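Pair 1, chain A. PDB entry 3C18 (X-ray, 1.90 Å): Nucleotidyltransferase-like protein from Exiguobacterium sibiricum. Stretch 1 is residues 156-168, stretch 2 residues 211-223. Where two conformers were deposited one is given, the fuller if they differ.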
# COMPACT_ATOMS: atom_id res chain seq x y z
N ALA A 156 2.57 4.17 13.32
CA ALA A 156 1.39 4.95 13.74
C ALA A 156 1.80 6.38 13.93
O ALA A 156 1.09 7.31 13.59
CB ALA A 156 0.79 4.41 15.07
N LEU A 157 2.96 6.57 14.52
CA LEU A 157 3.43 7.95 14.77
C LEU A 157 3.67 8.70 13.46
O LEU A 157 3.42 9.89 13.34
CB LEU A 157 4.72 7.94 15.58
CG LEU A 157 4.55 7.70 17.08
CD1 LEU A 157 5.88 7.38 17.73
CD2 LEU A 157 3.93 8.88 17.73
N HIS A 158 4.11 7.96 12.47
CA HIS A 158 4.37 8.53 11.14
C HIS A 158 3.03 8.95 10.52
O HIS A 158 2.89 10.01 9.96
CB HIS A 158 5.09 7.54 10.24
CG HIS A 158 5.60 8.15 8.98
ND1 HIS A 158 5.25 7.69 7.73
CD2 HIS A 158 6.40 9.22 8.78
CE1 HIS A 158 5.83 8.45 6.82
NE2 HIS A 158 6.54 9.38 7.43
N HIS A 159 2.02 8.11 10.64
CA HIS A 159 0.69 8.49 10.12
C HIS A 159 0.11 9.69 10.83
O HIS A 159 -0.62 10.50 10.23
CB HIS A 159 -0.31 7.34 10.17
CG HIS A 159 0.04 6.24 9.22
ND1 HIS A 159 0.17 6.45 7.87
CD2 HIS A 159 0.35 4.95 9.44
CE1 HIS A 159 0.50 5.31 7.29
NE2 HIS A 159 0.62 4.39 8.22
N LEU A 160 0.43 9.81 12.11
CA LEU A 160 -0.07 10.91 12.96
C LEU A 160 0.55 12.25 12.55
O LEU A 160 -0.09 13.30 12.59
CB LEU A 160 0.22 10.61 14.43
CG LEU A 160 -0.17 11.61 15.54
CD1 LEU A 160 -1.64 11.75 15.71
CD2 LEU A 160 0.47 11.24 16.87
N ALA A 161 1.80 12.18 12.15
CA ALA A 161 2.54 13.37 11.66
C ALA A 161 1.94 13.82 10.33
O ALA A 161 1.75 14.98 10.10
CB ALA A 161 4.00 13.04 11.44
N ARG A 162 1.61 12.87 9.46
CA ARG A 162 1.01 13.19 8.14
C ARG A 162 -0.38 13.80 8.33
O ARG A 162 -0.73 14.80 7.70
CB ARG A 162 0.97 11.95 7.23
CG ARG A 162 2.36 11.48 6.77
CD ARG A 162 2.34 10.13 6.08
NE ARG A 162 1.31 10.08 5.06
CZ ARG A 162 1.45 10.55 3.83
NH1 ARG A 162 2.58 11.12 3.47
NH2 ARG A 162 0.45 10.47 2.96
N LEU A 163 -1.14 13.23 9.25
CA LEU A 163 -2.49 13.73 9.57
C LEU A 163 -2.42 15.12 10.13
O LEU A 163 -3.18 16.03 9.75
CB LEU A 163 -3.19 12.79 10.56
CG LEU A 163 -4.55 13.21 11.08
CD1 LEU A 163 -5.56 13.47 9.98
CD2 LEU A 163 -5.03 12.13 12.00
N SER A 164 -1.45 15.32 11.01
CA SER A 164 -1.27 16.62 11.65
C SER A 164 -0.94 17.70 10.63
O SER A 164 -1.37 18.84 10.74
CB SER A 164 -0.21 16.52 12.74
OG SER A 164 -0.59 15.54 13.67
N VAL A 165 -0.21 17.31 9.60
CA VAL A 165 0.17 18.21 8.51
C VAL A 165 -1.08 18.54 7.68
O VAL A 165 -1.36 19.70 7.38
CB VAL A 165 1.29 17.64 7.63
CG1 VAL A 165 1.50 18.51 6.39
CG2 VAL A 165 2.57 17.55 8.44
N LEU A 166 -1.83 17.51 7.30
CA LEU A 166 -3.09 17.71 6.57
C LEU A 166 -4.02 18.64 7.35
O LEU A 166 -4.67 19.51 6.80
CB LEU A 166 -3.78 16.36 6.33
CG LEU A 166 -3.17 15.46 5.23
CD1 LEU A 166 -3.60 13.99 5.44
CD2 LEU A 166 -3.55 15.96 3.83
N GLU A 167 -4.03 18.49 8.66
CA GLU A 167 -4.97 19.25 9.48
C GLU A 167 -4.73 20.72 9.32
O GLU A 167 -5.63 21.51 9.46
CB GLU A 167 -4.88 18.89 10.97
CG GLU A 167 -5.54 17.60 11.35
CD GLU A 167 -5.39 17.26 12.82
OE1 GLU A 167 -4.28 17.50 13.36
OE2 GLU A 167 -6.34 16.71 13.42
N LYS A 168 -3.50 21.08 9.02
CA LYS A 168 -3.08 22.49 8.98
C LYS A 168 -3.18 22.97 7.55
O LYS A 168 -2.83 24.09 7.24
CB LYS A 168 -1.65 22.66 9.50
CG LYS A 168 -1.50 22.44 11.00
CD LYS A 168 -2.21 23.50 11.82
CE LYS A 168 -1.35 24.78 12.01
NZ LYS A 168 -0.24 24.72 13.05
N GLY A 211 0.53 8.24 24.68
CA GLY A 211 0.49 9.49 23.93
C GLY A 211 -0.30 9.36 22.67
O GLY A 211 -1.08 10.23 22.32
N LEU A 212 -0.11 8.25 21.98
CA LEU A 212 -0.88 7.98 20.75
C LEU A 212 -2.36 7.92 21.02
O LEU A 212 -3.20 8.34 20.18
CB LEU A 212 -0.48 6.65 20.09
CG LEU A 212 0.71 6.61 19.14
CD1 LEU A 212 1.20 5.15 18.91
CD2 LEU A 212 0.35 7.26 17.84
N GLU A 213 -2.73 7.32 22.14
CA GLU A 213 -4.16 7.07 22.39
C GLU A 213 -4.84 8.39 22.66
O GLU A 213 -5.98 8.63 22.27
CB GLU A 213 -4.38 6.08 23.54
CG GLU A 213 -5.84 5.74 23.75
CD GLU A 213 -6.05 4.60 24.72
OE1 GLU A 213 -5.07 4.20 25.38
OE2 GLU A 213 -7.19 4.09 24.81
N HIS A 214 -4.09 9.26 23.30
CA HIS A 214 -4.56 10.59 23.63
C HIS A 214 -4.78 11.42 22.36
O HIS A 214 -5.84 12.00 22.14
CB HIS A 214 -3.53 11.29 24.50
CG HIS A 214 -3.95 12.64 24.99
ND1 HIS A 214 -5.15 12.86 25.62
CD2 HIS A 214 -3.29 13.82 24.99
CE1 HIS A 214 -5.23 14.14 25.96
NE2 HIS A 214 -4.11 14.74 25.59
N LEU A 215 -3.75 11.47 21.54
CA LEU A 215 -3.76 12.27 20.29
C LEU A 215 -4.77 11.75 19.27
O LEU A 215 -5.32 12.48 18.42
CB LEU A 215 -2.35 12.37 19.70
CG LEU A 215 -1.43 13.16 20.64
CD1 LEU A 215 -0.02 13.31 20.14
CD2 LEU A 215 -2.01 14.52 20.84
N LEU A 216 -5.08 10.49 19.40
CA LEU A 216 -6.01 9.80 18.50
C LEU A 216 -7.42 10.31 18.78
O LEU A 216 -8.19 10.64 17.88
CB LEU A 216 -5.96 8.29 18.77
CG LEU A 216 -6.45 7.31 17.73
CD1 LEU A 216 -6.24 7.86 16.36
CD2 LEU A 216 -5.68 6.02 17.88
N GLN A 217 -7.76 10.25 20.05
CA GLN A 217 -9.03 10.77 20.55
C GLN A 217 -9.16 12.26 20.18
O GLN A 217 -10.18 12.76 19.75
CB GLN A 217 -9.10 10.59 22.08
CG GLN A 217 -10.23 11.35 22.74
CD GLN A 217 -11.54 10.61 22.63
OE1 GLN A 217 -11.72 9.58 23.28
NE2 GLN A 217 -12.48 11.14 21.83
N SER A 218 -8.05 12.96 20.28
CA SER A 218 -8.02 14.41 20.03
C SER A 218 -8.29 14.77 18.57
O SER A 218 -8.77 15.85 18.28
CB SER A 218 -6.68 15.01 20.46
OG SER A 218 -6.34 14.66 21.80
N LYS A 219 -7.95 13.88 17.65
CA LYS A 219 -8.07 14.14 16.20
C LYS A 219 -9.19 13.34 15.56
O LYS A 219 -9.27 13.18 14.36
CB LYS A 219 -6.75 13.82 15.49
CG LYS A 219 -5.56 14.59 16.05
CD LYS A 219 -4.31 14.50 15.21
CE LYS A 219 -3.16 15.29 15.81
NZ LYS A 219 -3.31 16.74 15.59
N VAL A 220 -10.05 12.86 16.40
CA VAL A 220 -11.11 11.96 15.99
C VAL A 220 -12.00 12.63 14.94
O VAL A 220 -12.44 12.01 13.96
CB VAL A 220 -11.93 11.48 17.24
CG1 VAL A 220 -12.81 12.59 17.79
CG2 VAL A 220 -12.77 10.25 16.88
N LEU A 221 -12.25 13.92 15.13
CA LEU A 221 -13.14 14.62 14.19
C LEU A 221 -12.48 14.87 12.85
O LEU A 221 -13.14 14.94 11.81
CB LEU A 221 -13.72 15.90 14.78
CG LEU A 221 -14.75 15.67 15.90
CD1 LEU A 221 -15.29 17.03 16.42
CD2 LEU A 221 -15.90 14.75 15.43
N SER A 222 -11.16 14.94 12.85
CA SER A 222 -10.42 15.15 11.60
C SER A 222 -10.51 13.89 10.77
O SER A 222 -10.65 13.90 9.53
CB SER A 222 -8.96 15.49 11.86
OG SER A 222 -8.85 16.79 12.43
N GLY A 223 -10.48 12.80 11.48
CA GLY A 223 -10.49 11.50 10.87
C GLY A 223 -11.87 11.13 10.34
O GLY A 223 -12.00 10.52 9.28

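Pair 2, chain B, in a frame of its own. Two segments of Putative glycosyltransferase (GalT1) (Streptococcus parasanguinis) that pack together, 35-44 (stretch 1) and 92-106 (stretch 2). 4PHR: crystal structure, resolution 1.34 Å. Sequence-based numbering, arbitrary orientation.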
# COMPACT_ATOMS: atom_id res chain seq x y z
N GLY B 35 -1.52 -3.77 6.43
CA GLY B 35 -2.76 -3.13 6.81
C GLY B 35 -3.69 -4.11 7.50
O GLY B 35 -3.31 -5.25 7.78
N ASP B 36 -4.91 -3.67 7.76
CA ASP B 36 -5.86 -4.52 8.46
C ASP B 36 -6.13 -5.83 7.73
O ASP B 36 -6.24 -6.88 8.36
CB ASP B 36 -7.16 -3.76 8.74
CG ASP B 36 -7.85 -3.31 7.48
OD1 ASP B 36 -9.00 -3.75 7.24
OD2 ASP B 36 -7.22 -2.53 6.74
N GLY B 37 -6.22 -5.77 6.41
CA GLY B 37 -6.48 -6.95 5.60
C GLY B 37 -5.38 -7.99 5.70
O GLY B 37 -5.64 -9.20 5.70
N GLU B 38 -4.13 -7.55 5.79
CA GLU B 38 -3.03 -8.50 5.93
C GLU B 38 -3.11 -9.25 7.25
O GLU B 38 -2.83 -10.46 7.29
CB GLU B 38 -1.68 -7.81 5.80
CG GLU B 38 -1.33 -7.47 4.35
CD GLU B 38 -2.32 -6.49 3.74
OE1 GLU B 38 -2.56 -5.42 4.36
OE2 GLU B 38 -2.87 -6.79 2.65
N ILE B 39 -3.48 -8.56 8.32
CA ILE B 39 -3.61 -9.21 9.62
C ILE B 39 -4.79 -10.20 9.59
O ILE B 39 -4.68 -11.32 10.10
CB ILE B 39 -3.80 -8.21 10.77
CG1 ILE B 39 -2.82 -7.05 10.66
CG2 ILE B 39 -3.71 -8.92 12.11
CD1 ILE B 39 -1.39 -7.45 10.54
N ASP B 40 -5.90 -9.78 8.98
CA ASP B 40 -7.04 -10.67 8.81
C ASP B 40 -6.61 -11.95 8.08
O ASP B 40 -6.94 -13.06 8.51
CB ASP B 40 -8.15 -9.99 8.00
CG ASP B 40 -8.87 -8.88 8.77
OD1 ASP B 40 -9.43 -7.98 8.11
OD2 ASP B 40 -8.89 -8.90 10.02
N LEU B 41 -5.89 -11.79 6.97
CA LEU B 41 -5.43 -12.94 6.20
C LEU B 41 -4.49 -13.84 6.99
O LEU B 41 -4.63 -15.07 6.98
CB LEU B 41 -4.72 -12.48 4.92
CG LEU B 41 -5.56 -12.15 3.70
CD1 LEU B 41 -4.72 -11.35 2.73
CD2 LEU B 41 -6.02 -13.44 3.05
N MET B 42 -3.50 -13.23 7.64
CA MET B 42 -2.52 -13.99 8.42
C MET B 42 -3.17 -14.82 9.52
O MET B 42 -2.65 -15.86 9.91
CB MET B 42 -1.44 -13.09 9.02
CG MET B 42 -0.35 -12.69 8.01
SD MET B 42 1.00 -11.74 8.75
CE MET B 42 0.07 -10.26 8.99
N THR B 43 -4.31 -14.36 10.02
CA THR B 43 -5.00 -15.06 11.10
C THR B 43 -6.15 -15.93 10.60
O THR B 43 -6.92 -16.46 11.39
CB THR B 43 -5.48 -14.09 12.19
OG1 THR B 43 -6.42 -13.16 11.64
CG2 THR B 43 -4.30 -13.32 12.79
N GLY B 44 -6.27 -16.07 9.28
CA GLY B 44 -7.13 -17.09 8.71
C GLY B 44 -8.40 -16.63 8.01
O GLY B 44 -9.30 -17.43 7.78
N HIS B 92 -12.26 4.68 15.72
CA HIS B 92 -13.01 3.53 16.20
C HIS B 92 -12.60 2.27 15.45
O HIS B 92 -12.35 1.22 16.07
CB HIS B 92 -14.52 3.77 16.05
CG HIS B 92 -15.35 2.58 16.41
ND1 HIS B 92 -15.41 2.07 17.69
CD2 HIS B 92 -16.16 1.80 15.66
CE1 HIS B 92 -16.23 1.03 17.71
NE2 HIS B 92 -16.70 0.84 16.49
N PHE B 93 -12.54 2.35 14.13
CA PHE B 93 -12.13 1.19 13.35
C PHE B 93 -10.79 0.63 13.82
O PHE B 93 -10.63 -0.58 14.05
CB PHE B 93 -12.03 1.52 11.86
CG PHE B 93 -11.47 0.40 11.05
CD1 PHE B 93 -12.29 -0.63 10.61
CD2 PHE B 93 -10.11 0.33 10.78
CE1 PHE B 93 -11.77 -1.69 9.89
CE2 PHE B 93 -9.58 -0.73 10.06
CZ PHE B 93 -10.41 -1.74 9.62
N TRP B 94 -9.81 1.51 13.97
CA TRP B 94 -8.45 1.07 14.26
C TRP B 94 -8.28 0.55 15.68
O TRP B 94 -7.56 -0.43 15.91
CB TRP B 94 -7.42 2.16 13.92
CG TRP B 94 -7.19 2.22 12.44
CD1 TRP B 94 -7.52 3.25 11.59
CD2 TRP B 94 -6.59 1.21 11.62
NE1 TRP B 94 -7.16 2.93 10.31
CE2 TRP B 94 -6.59 1.68 10.30
CE3 TRP B 94 -6.06 -0.06 11.89
CZ2 TRP B 94 -6.07 0.94 9.24
CZ3 TRP B 94 -5.55 -0.80 10.84
CH2 TRP B 94 -5.55 -0.30 9.53
N GLU B 95 -8.93 1.19 16.65
CA GLU B 95 -8.85 0.67 18.01
C GLU B 95 -9.53 -0.70 18.10
O GLU B 95 -8.99 -1.62 18.72
CB GLU B 95 -9.46 1.65 19.01
CG GLU B 95 -9.37 1.11 20.43
CD GLU B 95 -9.80 2.11 21.50
OE1 GLU B 95 -9.19 3.20 21.59
OE2 GLU B 95 -10.72 1.78 22.27
N ARG B 96 -10.68 -0.86 17.45
CA ARG B 96 -11.32 -2.18 17.43
C ARG B 96 -10.38 -3.21 16.82
O ARG B 96 -10.29 -4.35 17.30
CB ARG B 96 -12.63 -2.17 16.63
CG ARG B 96 -13.77 -1.40 17.28
CD ARG B 96 -14.36 -2.18 18.42
NE ARG B 96 -13.68 -1.91 19.67
CZ ARG B 96 -13.86 -2.61 20.78
NH1 ARG B 96 -14.71 -3.64 20.80
NH2 ARG B 96 -13.21 -2.29 21.88
N HIS B 97 -9.69 -2.80 15.76
CA HIS B 97 -8.79 -3.68 15.05
C HIS B 97 -7.64 -4.15 15.93
O HIS B 97 -7.39 -5.35 16.05
CB HIS B 97 -8.23 -2.99 13.80
CG HIS B 97 -7.13 -3.75 13.14
ND1 HIS B 97 -7.36 -4.81 12.29
CD2 HIS B 97 -5.78 -3.62 13.21
CE1 HIS B 97 -6.20 -5.29 11.87
NE2 HIS B 97 -5.23 -4.59 12.42
N PHE B 98 -6.91 -3.21 16.53
CA PHE B 98 -5.75 -3.65 17.27
C PHE B 98 -6.09 -4.29 18.61
O PHE B 98 -5.29 -5.05 19.15
CB PHE B 98 -4.61 -2.61 17.33
CG PHE B 98 -4.94 -1.34 18.06
CD1 PHE B 98 -4.76 -0.12 17.43
CD2 PHE B 98 -5.35 -1.35 19.38
CE1 PHE B 98 -5.02 1.07 18.09
CE2 PHE B 98 -5.61 -0.17 20.05
CZ PHE B 98 -5.44 1.05 19.40
N LEU B 99 -7.29 -4.03 19.12
CA LEU B 99 -7.76 -4.75 20.29
C LEU B 99 -8.10 -6.21 19.94
O LEU B 99 -7.73 -7.14 20.67
CB LEU B 99 -8.96 -4.03 20.94
CG LEU B 99 -8.60 -2.74 21.70
CD1 LEU B 99 -9.85 -2.03 22.20
CD2 LEU B 99 -7.64 -3.04 22.85
N LYS B 100 -8.77 -6.41 18.81
CA LYS B 100 -9.05 -7.76 18.33
C LYS B 100 -7.74 -8.55 18.16
O LYS B 100 -7.65 -9.72 18.51
CB LYS B 100 -9.81 -7.70 17.02
CG LYS B 100 -10.04 -9.05 16.37
CD LYS B 100 -10.84 -8.90 15.08
CE LYS B 100 -11.05 -10.25 14.39
NZ LYS B 100 -11.89 -10.11 13.16
N TYR B 101 -6.71 -7.86 17.68
CA TYR B 101 -5.45 -8.51 17.39
C TYR B 101 -4.35 -8.11 18.38
O TYR B 101 -3.17 -8.07 18.02
CB TYR B 101 -5.03 -8.16 15.97
CG TYR B 101 -5.94 -8.77 14.94
CD1 TYR B 101 -6.05 -10.15 14.81
CD2 TYR B 101 -6.69 -7.97 14.08
CE1 TYR B 101 -6.87 -10.72 13.85
CE2 TYR B 101 -7.52 -8.53 13.12
CZ TYR B 101 -7.60 -9.90 13.01
OH TYR B 101 -8.42 -10.47 12.05
N SER B 102 -4.72 -7.84 19.62
CA SER B 102 -3.75 -7.34 20.59
C SER B 102 -2.61 -8.34 20.79
O SER B 102 -1.45 -7.95 20.89
CB SER B 102 -4.42 -7.02 21.94
OG SER B 102 -4.98 -8.17 22.53
N GLU B 103 -2.95 -9.62 20.82
CA GLU B 103 -1.95 -10.65 21.05
C GLU B 103 -0.98 -10.70 19.88
O GLU B 103 0.22 -10.88 20.05
CB GLU B 103 -2.62 -12.01 21.27
CG GLU B 103 -1.64 -13.15 21.52
CD GLU B 103 -2.34 -14.46 21.87
OE1 GLU B 103 -3.56 -14.42 22.17
OE2 GLU B 103 -1.68 -15.52 21.85
N PHE B 104 -1.52 -10.52 18.68
CA PHE B 104 -0.71 -10.51 17.47
C PHE B 104 0.25 -9.33 17.50
O PHE B 104 1.46 -9.48 17.31
CB PHE B 104 -1.61 -10.43 16.23
CG PHE B 104 -0.87 -10.53 14.93
CD1 PHE B 104 -0.76 -11.75 14.27
CD2 PHE B 104 -0.28 -9.42 14.37
CE1 PHE B 104 -0.09 -11.84 13.07
CE2 PHE B 104 0.40 -9.51 13.16
CZ PHE B 104 0.49 -10.72 12.51
N TYR B 105 -0.29 -8.14 17.77
CA TYR B 105 0.54 -6.94 17.78
C TYR B 105 1.56 -6.94 18.92
O TYR B 105 2.71 -6.55 18.73
CB TYR B 105 -0.32 -5.68 17.82
CG TYR B 105 -0.90 -5.33 16.46
CD1 TYR B 105 -0.07 -4.90 15.43
CD2 TYR B 105 -2.26 -5.42 16.22
CE1 TYR B 105 -0.58 -4.57 14.19
CE2 TYR B 105 -2.79 -5.09 14.97
CZ TYR B 105 -1.94 -4.67 13.96
OH TYR B 105 -2.44 -4.34 12.73
N LEU B 106 1.15 -7.38 20.10
CA LEU B 106 2.04 -7.37 21.26
C LEU B 106 3.20 -8.36 21.13
O LEU B 106 4.26 -8.16 21.72
CB LEU B 106 1.26 -7.64 22.55
CG LEU B 106 0.38 -6.49 23.05
CD1 LEU B 106 -0.56 -6.98 24.13
CD2 LEU B 106 1.24 -5.34 23.55
O HOH W 1 -11.04 -7.90 11.46

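In both pairs a helix packs beside a second helix that is interrupted by a single non-helical residue and then starts again. The first two helices run in nearly the same direction, at 32° with axes 11.2 Å apart in pair 1 and at 26° and 11.4 Å in pair 2, and fourteen central residues superpose with an RMSD of 0.7 Å. The interruption falls at matching positions, K219(A) and Y101(B). Each leaves helical phi/psi, with phi at -109°, and serves as the N-cap position of the next helix. Each also points its CA-to-CB bond toward the partner stretch, so a long side chain here can reach across the groove.

The two residues use that reach differently. K219(A) lays its methylene chain against leucines, with CE 3.9 Å from CD1 of L160(A) and CD 4.1 Å from CD2 of L163(A), and carries its ammonium to the end of stretch 1. There NZ forms a salt bridge with OE1 of E167(A) at 2.5 Å. A lysine suits the place because its chain is apolar along its length and charged only at its tip. Y101(B) fills the same space with a flat ring. The CG2 methyl of I39(B), which matches L163(A), sits over one face, 3.6 Å from the ring centroid of Y101(B), while the hydroxyl OH of Y101(B) donates a hydrogen bond to OD2 of D40(B) at 2.6 Å. Thus both side chains combine an apolar body with a polar end, but their acids occupy different positions: E167(A) matches T43(B), and D40(B) matches S164(A). The shorter S164(A) turns back to its own helix, its OG donating to O of L160(A) at 2.5 Å. D40(B) also accepts from a water, 2.8 Å from its OD2, that in turn accepts from NZ of K100(B) at 2.9 Å.

One turn onward, S222(A) matches F104(B), and both point toward stretch 1. The small serine leaves room for the carboxylate of E167(A), and its OG donates to OE2 of E167(A) at 2.7 Å; one glutamate therefore binds two residues of stretch 2. F104(B) instead supplies apolar bulk. CG2 of I39(B) lies over its face, 4.2 Å from the F104(B) ring centroid, and CE of M42(B) comes within 3.6 Å of CZ of F104(B). The same isoleucine methyl thus serves two aromatic faces.

Toward the beginning of the matched region, L160(A) corresponds to D36(B). In pair 1 the contact is aliphatic: CD2 of L160(A) lies 4.1 Å from CD2 of L212(A) and 3.9 Å from CD1 of L215(A), branched ends that fit closely without directional demands. In pair 2 the corresponding partners are W94(B) and H97(B), whose rings reach the base of the aspartate, a side chain as long as leucine but ending in a carboxylate: CB of D36(B) is 3.9 Å from CH2 of W94(B) and 3.6 Å from CE1 of H97(B). The histidine's NE2 is itself hydrogen-bonded to OH of Y105(B) at 2.8 Å.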